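Local atomic coordinates of pectate lyase (Erwinia chrysanthemi, PDB entry 1RU4), a protein that cleaves the polygalacturonate chains of plant pectin by eliminative (lyase) chemistry, as a parallel beta-helix pectate lyase. Residues G67-N73 and S107-T113; G114-K120 and G136-E142; Y62-G67 and P99-V104. All coordinates share one frame; numbering follows the deposited sequence.

Contact 1 of 3, residues G67-N73 and S107-T113; sequences GNTITFN and SYGFYVT
F72 points the edge of its ring at the face of F110, one coil further along the right-handed parallel beta-helix. The strands 70-72 and 110-112 are parallel neighbours in one wall of this helix. The two ring planes are turned 54° from each other, with centroids 4.8 Å apart. F72 CE1 does the touching and sits 3.5 Å from F110 CG, towards the rim of that ring. Their places in the strands put both rings on the same face of the sheet. The first torsion only aims them within it: F72 CG lies beside its backbone N (chi1 -64°), and F110 CG does likewise. That face also carries I70 and V112 and looks into the helix interior. There F72 also meets W117, F119 and the helix 38-44, and F110 leans on F94.

T71 and Y111 occupy the other face and lie alongside each other, pointing the same way. T71 OG1 reaches only the edge of the Y111 ring. T113 CG2, from just after the strand of Y111, covers one face of that ring, and Y108 CE1 lies over the opposite face. T69 comes in at an angle to Y111, with its CG2 3.6 Å from Y111 CB. T69 OG1 instead donates to Y108 O at 2.7 Å, 19° out of the carbonyl plane.

Backbone bonds fix this register: I70 N to G109 O, Y111 N to I70 O, F72 N to Y111 O and T113 N to F72 O. Y111 O also lies in the plane of the F72 ring, at its edge. Beyond the strands, N68 ND2 is held by F96 O and P61 O. A water oxygen lies 2.7 Å from N68 OD1 and 2.9 Å from S107 O and bridges them, though it has more acceptors in reach than protons to give.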
loop_
_atom_site.group_PDB
_atom_site.type_symbol
_atom_site.label_atom_id
_atom_site.label_comp_id
_atom_site.label_asym_id
_atom_site.label_seq_id
_atom_site.Cartn_x
_atom_site.Cartn_y
_atom_site.Cartn_z
ATOM N N GLY A 67 13.889 8.415 -20.055
ATOM C CA GLY A 67 13.265 7.405 -19.213
ATOM C C GLY A 67 13.987 6.073 -19.314
ATOM O O GLY A 67 14.637 5.794 -20.324
ATOM N N ASN A 68 13.886 5.249 -18.272
ATOM C CA ASN A 68 14.536 3.936 -18.267
ATOM C C ASN A 68 13.611 2.830 -17.743
ATOM O O ASN A 68 14.063 1.794 -17.246
ATOM C CB ASN A 68 15.850 3.987 -17.472
ATOM C CG ASN A 68 15.649 4.392 -16.021
ATOM O OD1 ASN A 68 14.533 4.666 -15.586
ATOM N ND2 ASN A 68 16.741 4.422 -15.262
ATOM N N THR A 69 12.315 3.059 -17.929
ATOM C CA THR A 69 11.231 2.164 -17.525
ATOM C C THR A 69 11.364 0.734 -18.051
ATOM O O THR A 69 11.823 0.519 -19.173
ATOM C CB THR A 69 9.887 2.722 -18.053
ATOM O OG1 THR A 69 9.711 4.063 -17.586
ATOM C CG2 THR A 69 8.704 1.864 -17.605
ATOM N N ILE A 70 10.974 -0.234 -17.226
ATOM C CA ILE A 70 10.861 -1.620 -17.670
ATOM C C ILE A 70 9.367 -1.882 -17.854
ATOM O O ILE A 70 8.582 -1.717 -16.916
ATOM C CB ILE A 70 11.428 -2.623 -16.640
ATOM C CG1 ILE A 70 12.927 -2.392 -16.446
ATOM C CG2 ILE A 70 11.177 -4.059 -17.115
ATOM C CD1 ILE A 70 13.556 -3.295 -15.394
ATOM N N THR A 71 8.977 -2.252 -19.070
ATOM C CA THR A 71 7.576 -2.517 -19.380
ATOM C C THR A 71 7.233 -4.002 -19.296
ATOM O O THR A 71 7.918 -4.848 -19.873
ATOM C CB THR A 71 7.199 -1.990 -20.785
ATOM O OG1 THR A 71 7.340 -0.564 -20.817
ATOM C CG2 THR A 71 5.757 -2.354 -21.135
ATOM N N PHE A 72 6.169 -4.303 -18.558
ATOM C CA PHE A 72 5.665 -5.664 -18.420
ATOM C C PHE A 72 4.388 -5.768 -19.251
ATOM O O PHE A 72 3.286 -5.542 -18.746
ATOM C CB PHE A 72 5.380 -5.977 -16.945
ATOM C CG PHE A 72 6.607 -5.960 -16.073
ATOM C CD1 PHE A 72 7.195 -4.756 -15.694
ATOM C CD2 PHE A 72 7.188 -7.151 -15.643
ATOM C CE1 PHE A 72 8.343 -4.739 -14.905
ATOM C CE2 PHE A 72 8.337 -7.143 -14.852
ATOM C CZ PHE A 72 8.915 -5.934 -14.483
ATOM N N ASN A 73 4.544 -6.077 -20.537
ATOM C CA ASN A 73 3.401 -6.132 -21.446
ATOM C C ASN A 73 2.890 -7.537 -21.736
ATOM O O ASN A 73 1.764 -7.705 -22.204
ATOM C CB ASN A 73 3.717 -5.404 -22.756
ATOM C CG ASN A 73 4.814 -6.078 -23.548
ATOM O OD1 ASN A 73 5.890 -6.359 -23.023
ATOM N ND2 ASN A 73 4.542 -6.347 -24.822
ATOM N N SER A 107 8.276 8.229 -16.769
ATOM C CA SER A 107 9.375 7.291 -16.561
ATOM C C SER A 107 9.126 6.474 -15.297
ATOM O O SER A 107 9.786 6.662 -14.270
ATOM C CB SER A 107 10.724 8.006 -16.471
ATOM O OG SER A 107 11.778 7.061 -16.355
ATOM N N TYR A 108 8.151 5.578 -15.382
ATOM C CA TYR A 108 7.821 4.690 -14.274
ATOM C C TYR A 108 8.971 3.706 -14.082
ATOM O O TYR A 108 9.838 3.577 -14.949
ATOM C CB TYR A 108 6.546 3.902 -14.591
ATOM C CG TYR A 108 5.449 4.716 -15.237
ATOM C CD1 TYR A 108 4.902 4.331 -16.461
ATOM C CD2 TYR A 108 4.964 5.876 -14.635
ATOM C CE1 TYR A 108 3.901 5.078 -17.069
ATOM C CE2 TYR A 108 3.959 6.634 -15.236
ATOM C CZ TYR A 108 3.434 6.227 -16.454
ATOM O OH TYR A 108 2.439 6.964 -17.059
ATOM N N GLY A 109 8.999 3.046 -12.929
ATOM C CA GLY A 109 9.958 1.976 -12.720
ATOM C C GLY A 109 9.423 0.759 -13.454
ATOM O O GLY A 109 9.956 0.357 -14.494
ATOM N N PHE A 110 8.351 0.182 -12.912
ATOM C CA PHE A 110 7.650 -0.937 -13.546
ATOM C C PHE A 110 6.362 -0.418 -14.191
ATOM O O PHE A 110 5.496 0.120 -13.505
ATOM C CB PHE A 110 7.267 -2.007 -12.513
ATOM C CG PHE A 110 8.421 -2.832 -11.999
ATOM C CD1 PHE A 110 9.734 -2.577 -12.389
ATOM C CD2 PHE A 110 8.180 -3.880 -11.114
ATOM C CE1 PHE A 110 10.787 -3.353 -11.902
ATOM C CE2 PHE A 110 9.223 -4.662 -10.622
ATOM C CZ PHE A 110 10.530 -4.399 -11.016
ATOM N N TYR A 111 6.242 -0.570 -15.506
ATOM C CA TYR A 111 5.021 -0.190 -16.214
ATOM C C TYR A 111 4.305 -1.493 -16.565
ATOM O O TYR A 111 4.711 -2.209 -17.481
ATOM C CB TYR A 111 5.370 0.604 -17.479
ATOM C CG TYR A 111 4.193 1.151 -18.269
ATOM C CD1 TYR A 111 4.296 1.341 -19.646
ATOM C CD2 TYR A 111 2.994 1.507 -17.645
ATOM C CE1 TYR A 111 3.242 1.874 -20.385
ATOM C CE2 TYR A 111 1.928 2.044 -18.381
ATOM C CZ TYR A 111 2.065 2.224 -19.750
ATOM O OH TYR A 111 1.030 2.754 -20.492
ATOM N N VAL A 112 3.272 -1.821 -15.794
ATOM C CA VAL A 112 2.562 -3.087 -15.964
ATOM C C VAL A 112 1.295 -2.925 -16.799
ATOM O O VAL A 112 0.261 -2.482 -16.301
ATOM C CB VAL A 112 2.219 -3.721 -14.589
ATOM C CG1 VAL A 112 1.596 -5.100 -14.771
ATOM C CG2 VAL A 112 3.473 -3.820 -13.726
ATOM N N THR A 113 1.392 -3.275 -18.080
ATOM C CA THR A 113 0.259 -3.169 -18.997
ATOM C C THR A 113 -0.408 -4.520 -19.224
ATOM O O THR A 113 -1.567 -4.586 -19.644
ATOM C CB THR A 113 0.687 -2.589 -20.362
ATOM O OG1 THR A 113 1.594 -3.493 -21.008
ATOM C CG2 THR A 113 1.369 -1.248 -20.179
HETATM O O HOH W 1 12.348 5.245 -14.075
HETATM O O HOH W 2 -0.025 -5.551 -22.554
#

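Contact 2 of 3, residues G114-K120 and G136-E142; sequences GDYWYFK and GSHNTFE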
loop_
_atom_site.group_PDB
_atom_site.type_symbol
_atom_site.label_atom_id
_atom_site.label_comp_id
_atom_site.label_asym_id
_atom_site.label_seq_id
_atom_site.Cartn_x
_atom_site.Cartn_y
_atom_site.Cartn_z
ATOM N N GLY A 114 0.338 -5.590 -18.955
ATOM C CA GLY A 114 -0.184 -6.936 -19.112
ATOM C C GLY A 114 -0.990 -7.405 -17.915
ATOM O O GLY A 114 -1.124 -6.681 -16.923
ATOM N N ASP A 115 -1.523 -8.620 -18.013
ATOM C CA ASP A 115 -2.359 -9.205 -16.968
ATOM C C ASP A 115 -1.687 -10.404 -16.303
ATOM O O ASP A 115 -0.758 -10.997 -16.850
ATOM C CB ASP A 115 -3.696 -9.692 -17.553
ATOM C CG ASP A 115 -4.497 -8.594 -18.232
ATOM O OD1 ASP A 115 -5.355 -8.941 -19.073
ATOM O OD2 ASP A 115 -4.301 -7.401 -17.933
ATOM N N TYR A 116 -2.197 -10.765 -15.130
ATOM C CA TYR A 116 -1.774 -11.960 -14.403
ATOM C C TYR A 116 -0.291 -12.085 -14.066
ATOM O O TYR A 116 0.301 -13.159 -14.201
ATOM C CB TYR A 116 -2.274 -13.224 -15.119
ATOM C CG TYR A 116 -3.779 -13.386 -15.089
ATOM C CD1 TYR A 116 -4.560 -13.036 -16.192
ATOM C CD2 TYR A 116 -4.424 -13.876 -13.954
ATOM C CE1 TYR A 116 -5.948 -13.170 -16.163
ATOM C CE2 TYR A 116 -5.811 -14.012 -13.915
ATOM C CZ TYR A 116 -6.564 -13.656 -15.022
ATOM O OH TYR A 116 -7.933 -13.782 -14.986
ATOM N N TRP A 117 0.308 -10.979 -13.638
ATOM C CA TRP A 117 1.676 -11.005 -13.130
ATOM C C TRP A 117 1.591 -11.258 -11.630
ATOM O O TRP A 117 0.613 -10.874 -10.988
ATOM C CB TRP A 117 2.383 -9.669 -13.378
ATOM C CG TRP A 117 2.804 -9.471 -14.794
ATOM C CD1 TRP A 117 2.059 -8.932 -15.803
ATOM C CD2 TRP A 117 4.058 -9.845 -15.377
ATOM N NE1 TRP A 117 2.767 -8.955 -16.979
ATOM C CE2 TRP A 117 3.998 -9.510 -16.747
ATOM C CE3 TRP A 117 5.227 -10.431 -14.872
ATOM C CZ2 TRP A 117 5.063 -9.745 -17.626
ATOM C CZ3 TRP A 117 6.290 -10.665 -15.747
ATOM C CH2 TRP A 117 6.198 -10.321 -17.109
ATOM N N TYR A 118 2.604 -11.916 -11.076
ATOM C CA TYR A 118 2.643 -12.155 -9.637
ATOM C C TYR A 118 4.047 -11.855 -9.116
ATOM O O TYR A 118 4.970 -12.647 -9.296
ATOM C CB TYR A 118 2.236 -13.602 -9.310
ATOM C CG TYR A 118 1.764 -13.791 -7.884
ATOM C CD1 TYR A 118 0.438 -14.118 -7.610
ATOM C CD2 TYR A 118 2.630 -13.593 -6.807
ATOM C CE1 TYR A 118 -0.019 -14.237 -6.298
ATOM C CE2 TYR A 118 2.185 -13.706 -5.491
ATOM C CZ TYR A 118 0.857 -14.025 -5.246
ATOM O OH TYR A 118 0.396 -14.101 -3.950
ATOM N N PHE A 119 4.195 -10.686 -8.494
ATOM C CA PHE A 119 5.475 -10.242 -7.940
ATOM C C PHE A 119 5.562 -10.565 -6.452
ATOM O O PHE A 119 4.596 -10.369 -5.719
ATOM C CB PHE A 119 5.632 -8.725 -8.110
ATOM C CG PHE A 119 5.691 -8.264 -9.540
ATOM C CD1 PHE A 119 4.528 -7.932 -10.224
ATOM C CD2 PHE A 119 6.916 -8.123 -10.190
ATOM C CE1 PHE A 119 4.577 -7.463 -11.537
ATOM C CE2 PHE A 119 6.977 -7.655 -11.501
ATOM C CZ PHE A 119 5.806 -7.325 -12.175
ATOM N N LYS A 120 6.727 -11.026 -6.001
ATOM C CA LYS A 120 6.929 -11.317 -4.582
ATOM C C LYS A 120 8.364 -11.032 -4.142
ATOM O O LYS A 120 9.316 -11.512 -4.755
ATOM C CB LYS A 120 6.553 -12.771 -4.266
ATOM C CG LYS A 120 6.553 -13.100 -2.779
ATOM C CD LYS A 120 6.020 -14.499 -2.505
ATOM C CE LYS A 120 5.972 -14.774 -1.010
ATOM N NZ LYS A 120 5.403 -16.121 -0.693
ATOM N N GLY A 136 -2.772 -2.803 -16.311
ATOM C CA GLY A 136 -3.211 -4.164 -16.569
ATOM C C GLY A 136 -4.115 -4.675 -15.460
ATOM O O GLY A 136 -4.373 -3.968 -14.484
ATOM N N SER A 137 -4.568 -5.919 -15.583
ATOM C CA SER A 137 -5.517 -6.483 -14.628
ATOM C C SER A 137 -5.100 -7.837 -14.060
ATOM O O SER A 137 -4.257 -8.532 -14.631
ATOM C CB SER A 137 -6.900 -6.600 -15.278
ATOM O OG SER A 137 -7.392 -5.325 -15.658
ATOM N N HIS A 138 -5.691 -8.192 -12.919
ATOM C CA HIS A 138 -5.447 -9.470 -12.250
ATOM C C HIS A 138 -3.990 -9.684 -11.853
ATOM O O HIS A 138 -3.500 -10.816 -11.811
ATOM C CB HIS A 138 -5.941 -10.628 -13.121
ATOM C CG HIS A 138 -7.410 -10.583 -13.405
ATOM N ND1 HIS A 138 -8.359 -10.921 -12.465
ATOM C CD2 HIS A 138 -8.092 -10.236 -14.522
ATOM C CE1 HIS A 138 -9.564 -10.785 -12.991
ATOM N NE2 HIS A 138 -9.430 -10.370 -14.237
ATOM N N ASN A 139 -3.306 -8.583 -11.553
ATOM C CA ASN A 139 -1.915 -8.627 -11.124
ATOM C C ASN A 139 -1.843 -8.646 -9.601
ATOM O O ASN A 139 -2.732 -8.129 -8.920
ATOM C CB ASN A 139 -1.154 -7.416 -11.673
ATOM C CG ASN A 139 -1.127 -7.386 -13.188
ATOM O OD1 ASN A 139 -0.579 -8.282 -13.828
ATOM N ND2 ASN A 139 -1.720 -6.351 -13.768
ATOM N N THR A 140 -0.789 -9.256 -9.070
ATOM C CA THR A 140 -0.608 -9.335 -7.625
ATOM C C THR A 140 0.787 -8.873 -7.234
ATOM O O THR A 140 1.771 -9.212 -7.890
ATOM C CB THR A 140 -0.835 -10.768 -7.102
ATOM O OG1 THR A 140 -2.149 -11.208 -7.470
ATOM C CG2 THR A 140 -0.705 -10.810 -5.582
ATOM N N PHE A 141 0.850 -8.066 -6.180
ATOM C CA PHE A 141 2.111 -7.561 -5.648
ATOM C C PHE A 141 2.146 -7.955 -4.180
ATOM O O PHE A 141 1.458 -7.350 -3.355
ATOM C CB PHE A 141 2.183 -6.033 -5.795
ATOM C CG PHE A 141 2.049 -5.553 -7.216
ATOM C CD1 PHE A 141 0.793 -5.419 -7.801
ATOM C CD2 PHE A 141 3.179 -5.271 -7.981
ATOM C CE1 PHE A 141 0.662 -5.016 -9.132
ATOM C CE2 PHE A 141 3.058 -4.868 -9.311
ATOM C CZ PHE A 141 1.796 -4.742 -9.886
ATOM N N GLU A 142 2.918 -8.991 -3.865
ATOM C CA GLU A 142 2.987 -9.509 -2.502
ATOM C C GLU A 142 4.362 -9.306 -1.881
ATOM O O GLU A 142 5.375 -9.665 -2.474
ATOM C CB GLU A 142 2.626 -11.002 -2.469
ATOM C CG GLU A 142 2.663 -11.595 -1.059
ATOM C CD GLU A 142 2.338 -13.082 -0.992
ATOM O OE1 GLU A 142 2.304 -13.757 -2.041
ATOM O OE2 GLU A 142 2.124 -13.583 0.132
HETATM O O HOH W 3 -1.753 -12.173 -10.212
HETATM O O HOH W 4 2.749 -16.471 -1.661
HETATM O O HOH W 5 4.196 -15.262 1.839
#
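Y116 and H138 lie side by side on successive coils of the right-handed parallel beta-helix, just before the parallel strands 117-120 and 140-142. Their planes are only 4° apart, but the rings are slid so far that they barely overlap. H138 CB lies over the face of Y116, 3.6 Å from its ring centroid, while Y116 OH sits over the centre of the imidazole. F119 and F141 repeat this offset pattern inside the helix, with F119 CD1 3.5 Å from F141 CE2. T140 CG2 makes a CH-pi contact with the face of Y118.

Backbone bonds join the strands from W117 O to E142 N. Side chains take over some of this pairing in the turn before them. N139 OD1 accepts W117 N at 2.8 Å, in the carbonyl plane and on a lone pair. N139 ND2 donates to G114 O, so the amide is gripped at both ends. N163 repeats the same pair of bonds one coil on, to N139 N and G136 O, so asparagines recur at this turn of successive coils. D115 OD2 accepts S137 N from above the carboxylate plane.

Y118, K120 and E142 lie on the face of the sheet opposite F119 and F141. K120 and E142 are both extended and run alongside each other. K120 NZ stays 4.1 Å from E142 OE1, too far for direct ion pairing. Two waters link them, and K120 NZ also donates to S9 O. The nearby positive charge would probably help keep E142 ionised. Y118 OH donates to E142 OE1 at 2.7 Å, meeting it from above the carboxylate plane.

Contact 3 of 3, residues Y62-G67 and P99-V104; sequences YTQGKG and PDSQWV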
loop_
_atom_site.group_PDB
_atom_site.type_symbol
_atom_site.label_atom_id
_atom_site.label_comp_id
_atom_site.label_asym_id
_atom_site.label_seq_id
_atom_site.Cartn_x
_atom_site.Cartn_y
_atom_site.Cartn_z
ATOM N N TYR A 62 20.972 5.286 -15.411
ATOM C CA TYR A 62 20.265 6.546 -15.598
ATOM C C TYR A 62 20.984 7.399 -16.640
ATOM O O TYR A 62 22.215 7.441 -16.680
ATOM C CB TYR A 62 20.184 7.302 -14.264
ATOM C CG TYR A 62 20.065 8.808 -14.390
ATOM C CD1 TYR A 62 18.833 9.414 -14.624
ATOM C CD2 TYR A 62 21.190 9.627 -14.272
ATOM C CE1 TYR A 62 18.721 10.800 -14.737
ATOM C CE2 TYR A 62 21.089 11.009 -14.385
ATOM C CZ TYR A 62 19.852 11.589 -14.615
ATOM O OH TYR A 62 19.747 12.959 -14.707
ATOM N N THR A 63 20.200 8.063 -17.485
ATOM C CA THR A 63 20.718 9.004 -18.472
ATOM C C THR A 63 19.842 10.251 -18.388
ATOM O O THR A 63 18.621 10.165 -18.523
ATOM C CB THR A 63 20.655 8.433 -19.904
ATOM O OG1 THR A 63 21.417 7.221 -19.973
ATOM C CG2 THR A 63 21.226 9.435 -20.902
ATOM N N GLN A 64 20.469 11.401 -18.150
ATOM C CA GLN A 64 19.753 12.664 -17.971
ATOM C C GLN A 64 18.752 12.946 -19.091
ATOM O O GLN A 64 19.086 12.862 -20.275
ATOM C CB GLN A 64 20.756 13.821 -17.848
ATOM C CG GLN A 64 20.241 15.063 -17.110
ATOM C CD GLN A 64 19.259 15.891 -17.920
ATOM O OE1 GLN A 64 18.235 16.340 -17.402
ATOM N NE2 GLN A 64 19.572 16.108 -19.193
ATOM N N GLY A 65 17.517 13.253 -18.699
ATOM C CA GLY A 65 16.478 13.593 -19.656
ATOM C C GLY A 65 15.851 12.433 -20.409
ATOM O O GLY A 65 15.103 12.650 -21.360
ATOM N N LYS A 66 16.146 11.203 -19.994
ATOM C CA LYS A 66 15.603 10.022 -20.661
ATOM C C LYS A 66 15.005 9.029 -19.669
ATOM O O LYS A 66 15.541 8.834 -18.577
ATOM C CB LYS A 66 16.692 9.324 -21.482
ATOM C CG LYS A 66 17.285 10.184 -22.586
ATOM C CD LYS A 66 18.326 9.423 -23.385
ATOM C CE LYS A 66 18.954 10.308 -24.451
ATOM N NZ LYS A 66 19.986 9.579 -25.241
ATOM N N GLY A 67 13.889 8.415 -20.055
ATOM C CA GLY A 67 13.265 7.405 -19.213
ATOM C C GLY A 67 13.987 6.073 -19.314
ATOM O O GLY A 67 14.637 5.794 -20.324
ATOM N N PRO A 99 18.792 10.798 -9.970
ATOM C CA PRO A 99 19.316 11.682 -8.927
ATOM C C PRO A 99 18.106 12.299 -8.225
ATOM O O PRO A 99 17.004 12.328 -8.788
ATOM C CB PRO A 99 20.077 12.737 -9.729
ATOM C CG PRO A 99 20.571 11.969 -10.904
ATOM C CD PRO A 99 19.343 11.163 -11.285
ATOM N N ASP A 100 18.305 12.795 -7.012
ATOM C CA ASP A 100 17.206 13.339 -6.218
ATOM C C ASP A 100 16.429 14.480 -6.880
ATOM O O ASP A 100 15.212 14.571 -6.733
ATOM C CB ASP A 100 17.718 13.779 -4.842
ATOM C CG ASP A 100 18.216 12.613 -3.999
ATOM O OD1 ASP A 100 18.773 12.868 -2.911
ATOM O OD2 ASP A 100 18.052 11.446 -4.414
ATOM N N SER A 101 17.130 15.326 -7.627
ATOM C CA SER A 101 16.510 16.493 -8.254
ATOM C C SER A 101 15.898 16.223 -9.628
ATOM O O SER A 101 15.155 17.054 -10.154
ATOM C CB SER A 101 17.541 17.619 -8.376
ATOM O OG SER A 101 18.628 17.218 -9.194
ATOM N N GLN A 102 16.206 15.063 -10.201
ATOM C CA GLN A 102 15.762 14.734 -11.552
ATOM C C GLN A 102 14.505 13.877 -11.606
ATOM O O GLN A 102 14.250 13.069 -10.717
ATOM C CB GLN A 102 16.887 14.027 -12.312
ATOM C CG GLN A 102 18.156 14.851 -12.475
ATOM C CD GLN A 102 17.974 16.042 -13.396
ATOM O OE1 GLN A 102 17.415 15.921 -14.485
ATOM N NE2 GLN A 102 18.455 17.202 -12.963
ATOM N N TRP A 103 13.735 14.056 -12.676
ATOM C CA TRP A 103 12.538 13.262 -12.933
ATOM C C TRP A 103 12.179 13.370 -14.413
ATOM O O TRP A 103 12.545 14.345 -15.081
ATOM C CB TRP A 103 11.363 13.733 -12.063
ATOM C CG TRP A 103 10.935 15.144 -12.340
ATOM C CD1 TRP A 103 11.489 16.285 -11.829
ATOM C CD2 TRP A 103 9.891 15.567 -13.223
ATOM N NE1 TRP A 103 10.858 17.389 -12.343
ATOM C CE2 TRP A 103 9.873 16.980 -13.201
ATOM C CE3 TRP A 103 8.968 14.891 -14.031
ATOM C CZ2 TRP A 103 8.968 17.730 -13.961
ATOM C CZ3 TRP A 103 8.068 15.637 -14.787
ATOM C CH2 TRP A 103 8.076 17.044 -14.745
ATOM N N VAL A 104 11.500 12.347 -14.923
ATOM C CA VAL A 104 11.067 12.303 -16.317
ATOM C C VAL A 104 9.602 11.878 -16.383
ATOM O O VAL A 104 9.209 10.855 -15.813
ATOM C CB VAL A 104 11.931 11.315 -17.159
ATOM C CG1 VAL A 104 11.295 11.079 -18.529
ATOM C CG2 VAL A 104 13.344 11.860 -17.335
#
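The side chain of Y62 reaches across to P99 and Q102 and makes the closest ring contact between these two loops. CG is anti to the backbone N (chi1 154°), and CB directs the ring at the facing loop. From CG outward the ring lies flat under the proline. P99 CD stands over its centre, 3.4 Å from the centroid and 12° off the ring normal, a close CH-pi contact. Y62 CG meets P99 CD at 4.0 Å, and Y62 CD1 and CD2 each meet it at 3.8 Å. CE1 also meets P99 CD, whereas CE2 touches both P99 CD and CG. CZ comes nearest to the proline, 3.4 Å from P99 CD. At the tip, Y62 OH passes beyond P99 and rests 3.3 Å from Q102 CG. Q64 N of its own loop lies over the opposite face of the ring, toward the rim.

V104 is an equal part of the interface. It packs its methyl groups on backbone: V104 CG2 lies 3.9 Å from K66 N, and CG1 is near G67 N. The side chains of Q64 and Q102 also approach each other, but the orientation of both amides is doubtful. Each loop carries its own turn. T63 to K66 form a type II turn, closed by K66 N to T63 O. P99 to Q102 form a type I turn, with Q102 N bonded to P99 O.

Both loops belong to the surface of the right-handed parallel beta-helix. The first joins strand 56-59 to strand 70-72, and the second joins strand 92-95 to strand 110-112. F98 and S97 pack against Y62, and R150 holds P99 O.

Followed from the N terminus, the chain enters contact 3 at 62-67 and goes straight on into contact 1 at 67-73, sharing G67. It then makes a coil through strands 82-86 and 92-95. Packing of 99-104 against 62-67 closes contact 3, and 107-113 then closes contact 1. Contacts 1 and 3 therefore cross. Contact 2 follows in series: 114-120 continues directly from 107-113, and 136-142 closes the next, shorter coil. Contacts 1 and 2 touch through F72, which packs on W117 and F119. Contacts 2 and 3 stay apart, about 17 Å between nearest atoms. Together they tie surface loops and two walls across successive coils.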